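PDB 4ZI8: protein Pcdhgc3, which probably mediates calcium-dependent cell adhesion and may help establish specific neuronal connections in the brain, here as its extracellular cadherin repeats EC1-3. Local coordinates for residues 135-140 and 225-230; 166-171 and 194-199. All blocks are in the same frame, centred on the assembly; numbering follows the deposited sequence.

In the fold
Coming from the N terminus through EC1, the chain enters the second cadherin repeat by strand 130-135; its last residue and the loop after it, 135-140, form the first half of interaction 1. Next, 166-171 leads into strand 170-176. After the hairpin with strand 182-188, the loop 194-199 returns to 166-171, closing interaction 2. Strands 199-208 and 215-225 follow, and 225-230 closes the wider loop of interaction 1, with interaction 2 nested inside. Interaction 1 joins the loop after the first strand of EC2 to the linker that leads into EC3; interaction 2 ties two loops of EC2 together. They meet at two calcium ions, where E195 joins E136 and D229, and W194 N probably hydrogen-bonds to E136 OE1.

Interaction 1: 135-140 and 225-230; sequences SEALAP and LDANDN. With CA (calcium ion), chain Q; CA (calcium ion), chain R; CA (calcium ion), chain S.
E136 sets CG between its backbone N and carbonyl carbon (chi1 56°), and the extended chain beyond CG brings its carboxylate to the calcium ions it shares with D229, which comes from the opposite direction with a similar first torsion (53°). They meet in the calcium-binding linker between cadherin repeats EC2 and EC3. Each carboxylate bridges two metals: E136 OE2 and D229 OD1 bind the calcium ion of chain Q beside D226 OD1 and A227 O, while E136 OE1 and D229 OD2 bind that of chain R with two waters. E195 and D262 complete the first site, D193 and E195 the second; D226 also pairs with N266. The calcium charge probably offsets the oxygen crowding (E136 OE1 to D229 OD2, 3.1 Å). A nearly straight bond from A227 N to the anti lone pair of E136 OE2 (2.8 Å, 172°) steadies the carboxylate. S135 OG accepts from A137 N at 2.9 Å, an ST turn, and shares a water with D226 O. An alanine here is likely to leave A137 N without this acceptor and the water without its hydroxyl. The parallel strands end at S135 and L225, where E136 N donates to L225 O at 2.9 Å.

Interaction 2: 166-171 and 194-199; sequences HNEYFA and WEREPS. With CA (calcium ion), chain Q; CA (calcium ion), chain R.
The Y169 ring has E197 OE1 at its edge, in plane, while CG of the neighbouring E168 covers one face, 3.5 Å above the plane and over the centre. The R196 guanidinium likewise receives E168 at its edge, the carboxylate plane turned 75° against it. These four residues join the loop leading into strand 170-176 to the loop before strand 199-208, within the second cadherin repeat. R196 gets there with CG anti to its backbone N (chi1 167°) and the chain extended as far as NE. NH2 of R196 then donates to the syn lone pair of E168 OE1 at 2.7 Å, a salt bridge; the other oxygen, E168 OE2, is paired with R190. Y169 OH donates to E197 OE1 at 2.7 Å, meeting it on the anti side but 27° out of the carboxylate plane. R196 NH1 comes within 2.8 Å of Y169 OH, although at too poor an angle for a hydrogen bond. N167 OD1 accepts from Y169 N, an Asx turn, and from F170 N, making an Asx motif that shapes the backbone bearing the tyrosine. E168 OE1 and E197 OE1 stand only 4.0 Å apart, and one water donates to both. That water and the nearby arginines probably ease the repulsion between the two acids, E197 lying in the loop that also carries E195, a ligand of two calcium ions.

Interaction 1: 135-140 and 225-230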
ATOM      1  N   SER B 135       1.594  -5.866  -1.229  1.00 29.54           N
ATOM      2  CA  SER B 135       0.780  -6.490  -2.290  1.00 28.60           C
ATOM      3  C   SER B 135       1.596  -6.777  -3.521  1.00 27.51           C
ATOM      4  O   SER B 135       2.433  -5.966  -3.911  1.00 27.42           O
ATOM      5  CB  SER B 135      -0.399  -5.602  -2.674  1.00 30.87           C
ATOM      6  OG  SER B 135      -1.083  -6.119  -3.823  1.00 31.63           O
ATOM      7  N   GLU B 136       1.336  -7.911  -4.173  1.00 30.21           N
ATOM      8  CA  GLU B 136       2.047  -8.233  -5.400  1.00 28.25           C
ATOM      9  C   GLU B 136       1.600  -7.299  -6.505  1.00 33.92           C
ATOM     10  O   GLU B 136       2.199  -7.278  -7.576  1.00 35.92           O
ATOM     11  CB  GLU B 136       1.820  -9.685  -5.837  1.00 29.51           C
ATOM     12  CG  GLU B 136       0.351 -10.052  -6.011  1.00 27.57           C
ATOM     13  CD  GLU B 136       0.162 -11.437  -6.590  1.00 29.78           C
ATOM     14  OE1 GLU B 136       1.081 -11.964  -7.260  1.00 32.45           O
ATOM     15  OE2 GLU B 136      -0.901 -12.003  -6.352  1.00 29.38           O
ATOM     16  N   ALA B 137       0.548  -6.531  -6.246  1.00 34.46           N
ATOM     17  CA  ALA B 137       0.011  -5.615  -7.246  1.00 34.83           C
ATOM     18  C   ALA B 137       0.680  -4.241  -7.206  1.00 35.94           C
ATOM     19  O   ALA B 137       0.312  -3.363  -7.983  1.00 38.21           O
ATOM     20  CB  ALA B 137      -1.490  -5.467  -7.052  1.00 35.01           C
ATOM     21  N   LEU B 138       1.642  -4.035  -6.312  1.00 31.81           N
ATOM     22  CA  LEU B 138       2.302  -2.723  -6.218  1.00 33.46           C
ATOM     23  C   LEU B 138       3.287  -2.536  -7.362  1.00 33.35           C
ATOM     24  O   LEU B 138       3.930  -3.485  -7.803  1.00 33.39           O
ATOM     25  CB  LEU B 138       3.021  -2.540  -4.887  1.00 31.31           C
ATOM     26  CG  LEU B 138       2.127  -2.423  -3.650  1.00 32.97           C
ATOM     27  CD1 LEU B 138       2.799  -1.586  -2.551  1.00 32.24           C
ATOM     28  CD2 LEU B 138       0.754  -1.891  -3.981  1.00 36.50           C
ATOM     29  N   ALA B 139       3.397  -1.314  -7.851  1.00 33.85           N
ATOM     30  CA  ALA B 139       4.215  -1.089  -9.025  1.00 36.35           C
ATOM     31  C   ALA B 139       5.673  -0.947  -8.652  1.00 33.31           C
ATOM     32  O   ALA B 139       6.012  -0.352  -7.632  1.00 34.84           O
ATOM     33  CB  ALA B 139       3.738   0.144  -9.784  1.00 40.90           C
ATOM     34  N   PRO B 140       6.552  -1.512  -9.484  1.00 34.14           N
ATOM     35  CA  PRO B 140       7.971  -1.205  -9.377  1.00 29.13           C
ATOM     36  C   PRO B 140       8.174   0.296  -9.299  1.00 34.54           C
ATOM     37  O   PRO B 140       7.560   1.029 -10.089  1.00 35.13           O
ATOM     38  CB  PRO B 140       8.554  -1.767 -10.667  1.00 29.16           C
ATOM     39  CG  PRO B 140       7.612  -2.868 -11.057  1.00 29.36           C
ATOM     40  CD  PRO B 140       6.253  -2.424 -10.604  1.00 30.61           C
ATOM     41  N   LEU B 225       1.510  -9.862  -0.233  1.00 27.79           N
ATOM     42  CA  LEU B 225       0.046 -10.003  -0.207  1.00 31.01           C
ATOM     43  C   LEU B 225      -0.518 -10.414  -1.567  1.00 32.03           C
ATOM     44  O   LEU B 225      -0.213  -9.800  -2.587  1.00 33.13           O
ATOM     45  CB  LEU B 225      -0.619  -8.705   0.251  1.00 34.10           C
ATOM     46  CG  LEU B 225      -0.187  -8.230   1.647  1.00 34.27           C
ATOM     47  CD1 LEU B 225      -0.730  -6.843   1.921  1.00 36.56           C
ATOM     48  CD2 LEU B 225      -0.726  -9.213   2.688  1.00 33.88           C
ATOM     49  N   ASP B 226      -1.338 -11.460  -1.574  1.00 31.96           N
ATOM     50  CA  ASP B 226      -1.975 -11.937  -2.788  1.00 35.97           C
ATOM     51  C   ASP B 226      -2.887 -10.880  -3.406  1.00 37.79           C
ATOM     52  O   ASP B 226      -3.596 -10.152  -2.693  1.00 40.69           O
ATOM     53  CB  ASP B 226      -2.806 -13.195  -2.509  1.00 38.35           C
ATOM     54  CG  ASP B 226      -3.475 -13.736  -3.766  1.00 37.17           C
ATOM     55  OD1 ASP B 226      -2.752 -13.998  -4.745  1.00 33.70           O
ATOM     56  OD2 ASP B 226      -4.720 -13.907  -3.781  1.00 41.42           O
ATOM     57  N   ALA B 227      -2.861 -10.796  -4.727  1.00 36.04           N
ATOM     58  CA  ALA B 227      -3.854 -10.033  -5.459  1.00 33.80           C
ATOM     59  C   ALA B 227      -4.566 -10.990  -6.402  1.00 35.82           C
ATOM     60  O   ALA B 227      -4.029 -12.060  -6.729  1.00 31.58           O
ATOM     61  CB  ALA B 227      -3.221  -8.912  -6.221  1.00 32.03           C
ATOM     62  N   ASN B 228      -5.767 -10.612  -6.828  1.00 34.37           N
ATOM     63  CA  ASN B 228      -6.557 -11.429  -7.736  1.00 32.73           C
ATOM     64  C   ASN B 228      -6.052 -11.248  -9.153  1.00 31.69           C
ATOM     65  O   ASN B 228      -6.700 -10.605  -9.972  1.00 33.61           O
ATOM     66  CB  ASN B 228      -8.029 -11.044  -7.644  1.00 32.28           C
ATOM     67  CG  ASN B 228      -8.954 -12.063  -8.285  1.00 32.59           C
ATOM     68  OD1 ASN B 228      -8.640 -13.253  -8.404  1.00 35.02           O
ATOM     69  ND2 ASN B 228     -10.141 -11.601  -8.661  1.00 34.30           N
ATOM     70  N   ASP B 229      -4.878 -11.788  -9.445  1.00 32.09           N
ATOM     71  CA  ASP B 229      -4.341 -11.628 -10.783  1.00 31.42           C
ATOM     72  C   ASP B 229      -4.393 -12.921 -11.553  1.00 32.31           C
ATOM     73  O   ASP B 229      -3.649 -13.096 -12.515  1.00 35.61           O
ATOM     74  CB  ASP B 229      -2.902 -11.069 -10.745  1.00 30.18           C
ATOM     75  CG  ASP B 229      -1.961 -11.867  -9.840  1.00 30.87           C
ATOM     76  OD1 ASP B 229      -2.417 -12.787  -9.151  1.00 31.03           O
ATOM     77  OD2 ASP B 229      -0.749 -11.556  -9.791  1.00 32.54           O
ATOM     78  N   ASN B 230      -5.285 -13.825 -11.153  1.00 32.63           N
ATOM     79  CA  ASN B 230      -5.542 -15.012 -11.960  1.00 33.02           C
ATOM     80  C   ASN B 230      -7.020 -15.311 -12.136  1.00 29.77           C
ATOM     81  O   ASN B 230      -7.778 -15.291 -11.171  1.00 28.32           O
ATOM     82  CB  ASN B 230      -4.858 -16.230 -11.350  1.00 30.26           C
ATOM     83  CG  ASN B 230      -3.369 -16.154 -11.463  1.00 34.13           C
ATOM     84  OD1 ASN B 230      -2.791 -16.490 -12.499  1.00 35.26           O
ATOM     85  ND2 ASN B 230      -2.729 -15.712 -10.395  1.00 30.30           N
TER
HETATM   86 CA    CA Q 404      -2.442 -13.683  -7.057  1.00 32.18          CA
HETATM   87 CA    CA R 405       0.829 -13.158  -9.245  1.00 29.51          CA
HETATM   88 CA    CA S 406      -8.569 -15.505  -9.047  1.00 28.57          CA
HETATM   89  O   HOH W   1      -3.140  -7.220  -2.708  1.00 31.56           O
HETATM   90  O   HOH W   2       0.198 -14.625 -11.096  1.00 30.27           O
HETATM   91  O   HOH W   3       2.157 -12.056 -10.677  1.00 36.87           O

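Interaction 2: 166-171 and 194-199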
ATOM      1  N   HIS B 166      21.615  -9.734  -1.319  1.00 28.73           N
ATOM      2  CA  HIS B 166      21.337 -10.020  -2.700  1.00 27.76           C
ATOM      3  C   HIS B 166      19.940 -10.632  -2.834  1.00 29.57           C
ATOM      4  O   HIS B 166      19.616 -11.612  -2.171  1.00 29.01           O
ATOM      5  CB  HIS B 166      22.405 -10.957  -3.237  1.00 34.55           C
ATOM      6  CG  HIS B 166      22.225 -11.331  -4.670  1.00 47.32           C
ATOM      7  ND1 HIS B 166      22.394 -10.429  -5.699  1.00 52.28           N
ATOM      8  CD2 HIS B 166      21.909 -12.514  -5.251  1.00 51.44           C
ATOM      9  CE1 HIS B 166      22.182 -11.042  -6.853  1.00 55.61           C
ATOM     10  NE2 HIS B 166      21.891 -12.309  -6.608  1.00 53.43           N
ATOM     11  N   ASN B 167      19.111 -10.044  -3.679  1.00 28.07           N
ATOM     12  CA  ASN B 167      17.738 -10.512  -3.838  1.00 25.94           C
ATOM     13  C   ASN B 167      17.240 -10.121  -5.215  1.00 28.19           C
ATOM     14  O   ASN B 167      17.856  -9.306  -5.887  1.00 27.21           O
ATOM     15  CB  ASN B 167      16.837  -9.932  -2.750  1.00 24.16           C
ATOM     16  CG  ASN B 167      16.460  -8.494  -3.017  1.00 25.90           C
ATOM     17  OD1 ASN B 167      15.392  -8.210  -3.570  1.00 28.53           O
ATOM     18  ND2 ASN B 167      17.343  -7.572  -2.648  1.00 24.61           N
ATOM     19  N   GLU B 168      16.119 -10.667  -5.650  1.00 27.19           N
ATOM     20  CA  GLU B 168      15.734 -10.418  -7.034  1.00 28.55           C
ATOM     21  C   GLU B 168      14.654  -9.351  -7.211  1.00 31.75           C
ATOM     22  O   GLU B 168      14.273  -9.074  -8.346  1.00 37.08           O
ATOM     23  CB  GLU B 168      15.289 -11.722  -7.705  1.00 35.52           C
ATOM     24  CG  GLU B 168      13.938 -12.195  -7.323  1.00 43.63           C
ATOM     25  CD  GLU B 168      13.486 -13.424  -8.138  1.00 50.09           C
ATOM     26  OE1 GLU B 168      13.544 -14.554  -7.601  1.00 48.71           O
ATOM     27  OE2 GLU B 168      13.075 -13.253  -9.311  1.00 52.73           O
ATOM     28  N   TYR B 169      14.181  -8.728  -6.132  1.00 28.33           N
ATOM     29  CA  TYR B 169      13.056  -7.793  -6.243  1.00 28.69           C
ATOM     30  C   TYR B 169      13.349  -6.338  -5.890  1.00 32.54           C
ATOM     31  O   TYR B 169      12.712  -5.419  -6.441  1.00 33.87           O
ATOM     32  CB  TYR B 169      11.905  -8.235  -5.346  1.00 28.84           C
ATOM     33  CG  TYR B 169      11.422  -9.648  -5.588  1.00 32.73           C
ATOM     34  CD1 TYR B 169      10.572  -9.951  -6.654  1.00 31.69           C
ATOM     35  CD2 TYR B 169      11.811 -10.670  -4.740  1.00 33.67           C
ATOM     36  CE1 TYR B 169      10.137 -11.238  -6.859  1.00 31.53           C
ATOM     37  CE2 TYR B 169      11.385 -11.949  -4.936  1.00 35.96           C
ATOM     38  CZ  TYR B 169      10.554 -12.235  -5.991  1.00 35.66           C
ATOM     39  OH  TYR B 169      10.153 -13.537  -6.154  1.00 41.65           O
ATOM     40  N   PHE B 170      14.263  -6.138  -4.945  1.00 27.81           N
ATOM     41  CA  PHE B 170      14.476  -4.833  -4.316  1.00 26.03           C
ATOM     42  C   PHE B 170      15.902  -4.305  -4.480  1.00 28.66           C
ATOM     43  O   PHE B 170      16.884  -5.026  -4.237  1.00 28.65           O
ATOM     44  CB  PHE B 170      14.175  -4.917  -2.824  1.00 25.46           C
ATOM     45  CG  PHE B 170      12.750  -5.270  -2.485  1.00 26.67           C
ATOM     46  CD1 PHE B 170      11.760  -4.303  -2.506  1.00 25.21           C
ATOM     47  CD2 PHE B 170      12.418  -6.552  -2.098  1.00 24.17           C
ATOM     48  CE1 PHE B 170      10.468  -4.609  -2.176  1.00 21.52           C
ATOM     49  CE2 PHE B 170      11.121  -6.871  -1.780  1.00 23.77           C
ATOM     50  CZ  PHE B 170      10.144  -5.893  -1.807  1.00 25.09           C
ATOM     51  N   ALA B 171      16.031  -3.044  -4.873  1.00 30.90           N
ATOM     52  CA  ALA B 171      17.312  -2.349  -4.717  1.00 28.93           C
ATOM     53  C   ALA B 171      17.267  -1.536  -3.427  1.00 28.57           C
ATOM     54  O   ALA B 171      16.196  -1.371  -2.833  1.00 25.94           O
ATOM     55  CB  ALA B 171      17.618  -1.458  -5.915  1.00 27.04           C
ATOM     56  N   TRP B 194       2.899 -13.399  -5.673  1.00 28.60           N
ATOM     57  CA  TRP B 194       2.496 -14.270  -4.572  1.00 33.73           C
ATOM     58  C   TRP B 194       2.492 -15.729  -4.979  1.00 35.52           C
ATOM     59  O   TRP B 194       2.841 -16.605  -4.162  1.00 35.66           O
ATOM     60  CB  TRP B 194       1.100 -13.903  -4.040  1.00 32.58           C
ATOM     61  CG  TRP B 194       0.721 -14.726  -2.829  1.00 37.32           C
ATOM     62  CD1 TRP B 194       0.888 -14.381  -1.508  1.00 36.11           C
ATOM     63  CD2 TRP B 194       0.131 -16.034  -2.829  1.00 42.22           C
ATOM     64  NE1 TRP B 194       0.432 -15.397  -0.696  1.00 37.35           N
ATOM     65  CE2 TRP B 194      -0.026 -16.422  -1.479  1.00 41.53           C
ATOM     66  CE3 TRP B 194      -0.264 -16.920  -3.841  1.00 46.08           C
ATOM     67  CZ2 TRP B 194      -0.576 -17.643  -1.114  1.00 46.46           C
ATOM     68  CZ3 TRP B 194      -0.819 -18.137  -3.480  1.00 47.82           C
ATOM     69  CH2 TRP B 194      -0.955 -18.491  -2.118  1.00 48.00           C
ATOM     70  N   GLU B 195       2.099 -15.972  -6.227  1.00 33.46           N
ATOM     71  CA  GLU B 195       1.971 -17.330  -6.724  1.00 37.10           C
ATOM     72  C   GLU B 195       3.319 -18.017  -6.785  1.00 40.07           C
ATOM     73  O   GLU B 195       3.387 -19.229  -6.667  1.00 44.31           O
ATOM     74  CB  GLU B 195       1.305 -17.356  -8.104  1.00 36.59           C
ATOM     75  CG  GLU B 195      -0.218 -17.201  -8.072  1.00 32.74           C
ATOM     76  CD  GLU B 195      -0.671 -15.783  -7.772  1.00 33.88           C
ATOM     77  OE1 GLU B 195       0.088 -14.848  -8.078  1.00 35.69           O
ATOM     78  OE2 GLU B 195      -1.786 -15.591  -7.234  1.00 33.19           O
ATOM     79  N   ARG B 196       4.388 -17.247  -6.964  1.00 35.22           N
ATOM     80  CA  ARG B 196       5.705 -17.825  -7.153  1.00 36.16           C
ATOM     81  C   ARG B 196       6.519 -17.796  -5.846  1.00 34.32           C
ATOM     82  O   ARG B 196       7.085 -18.799  -5.435  1.00 35.06           O
ATOM     83  CB  ARG B 196       6.423 -17.094  -8.288  1.00 42.88           C
ATOM     84  CG  ARG B 196       7.918 -17.383  -8.403  1.00 51.75           C
ATOM     85  CD  ARG B 196       8.563 -16.555  -9.525  1.00 56.53           C
ATOM     86  NE  ARG B 196      10.009 -16.774  -9.621  1.00 62.43           N
ATOM     87  CZ  ARG B 196      10.937 -15.935  -9.157  1.00 63.75           C
ATOM     88  NH1 ARG B 196      10.577 -14.800  -8.567  1.00 61.61           N
ATOM     89  NH2 ARG B 196      12.229 -16.225  -9.290  1.00 62.85           N
ATOM     90  N   GLU B 197       6.554 -16.651  -5.177  1.00 33.03           N
ATOM     91  CA  GLU B 197       7.242 -16.540  -3.911  1.00 32.79           C
ATOM     92  C   GLU B 197       6.409 -15.683  -2.953  1.00 33.44           C
ATOM     93  O   GLU B 197       6.401 -14.461  -3.075  1.00 34.39           O
ATOM     94  CB  GLU B 197       8.643 -15.942  -4.121  1.00 36.11           C
ATOM     95  CG  GLU B 197       9.602 -16.202  -2.975  1.00 44.91           C
ATOM     96  CD  GLU B 197      10.995 -15.610  -3.206  1.00 53.78           C
ATOM     97  OE1 GLU B 197      11.264 -15.119  -4.327  1.00 53.78           O
ATOM     98  OE2 GLU B 197      11.820 -15.638  -2.253  1.00 58.08           O
ATOM     99  N   PRO B 198       5.697 -16.320  -2.010  1.00 31.52           N
ATOM    100  CA  PRO B 198       4.772 -15.574  -1.154  1.00 33.21           C
ATOM    101  C   PRO B 198       5.441 -14.864   0.014  1.00 31.69           C
ATOM    102  O   PRO B 198       4.782 -14.118   0.745  1.00 33.18           O
ATOM    103  CB  PRO B 198       3.819 -16.661  -0.641  1.00 34.06           C
ATOM    104  CG  PRO B 198       4.610 -17.896  -0.666  1.00 33.03           C
ATOM    105  CD  PRO B 198       5.528 -17.775  -1.851  1.00 33.23           C
ATOM    106  N   SER B 199       6.730 -15.021   0.158  1.00 30.72           N
ATOM    107  CA  SER B 199       7.443 -14.299   1.192  1.00 31.39           C
ATOM    108  C   SER B 199       8.870 -14.135   0.756  1.00 30.79           C
ATOM    109  O   SER B 199       9.379 -14.922   0.018  1.00 32.73           O
ATOM    110  CB  SER B 199       7.338 -14.995   2.534  1.00 34.24           C
ATOM    111  OG  SER B 199       8.097 -16.141   2.521  1.00 41.28           O
TER
HETATM  112 CA    CA Q 404      -2.442 -13.683  -7.057  1.00 32.18          CA
HETATM  113 CA    CA R 405       0.829 -13.158  -9.245  1.00 29.51          CA
HETATM  114  O   HOH W   4      13.621 -14.495  -4.844  1.00 58.27           O
HETATM  115  O   HOH W   3       2.157 -12.056 -10.677  1.00 36.87           O
HETATM  116  O   HOH W   2       0.198 -14.625 -11.096  1.00 30.27           O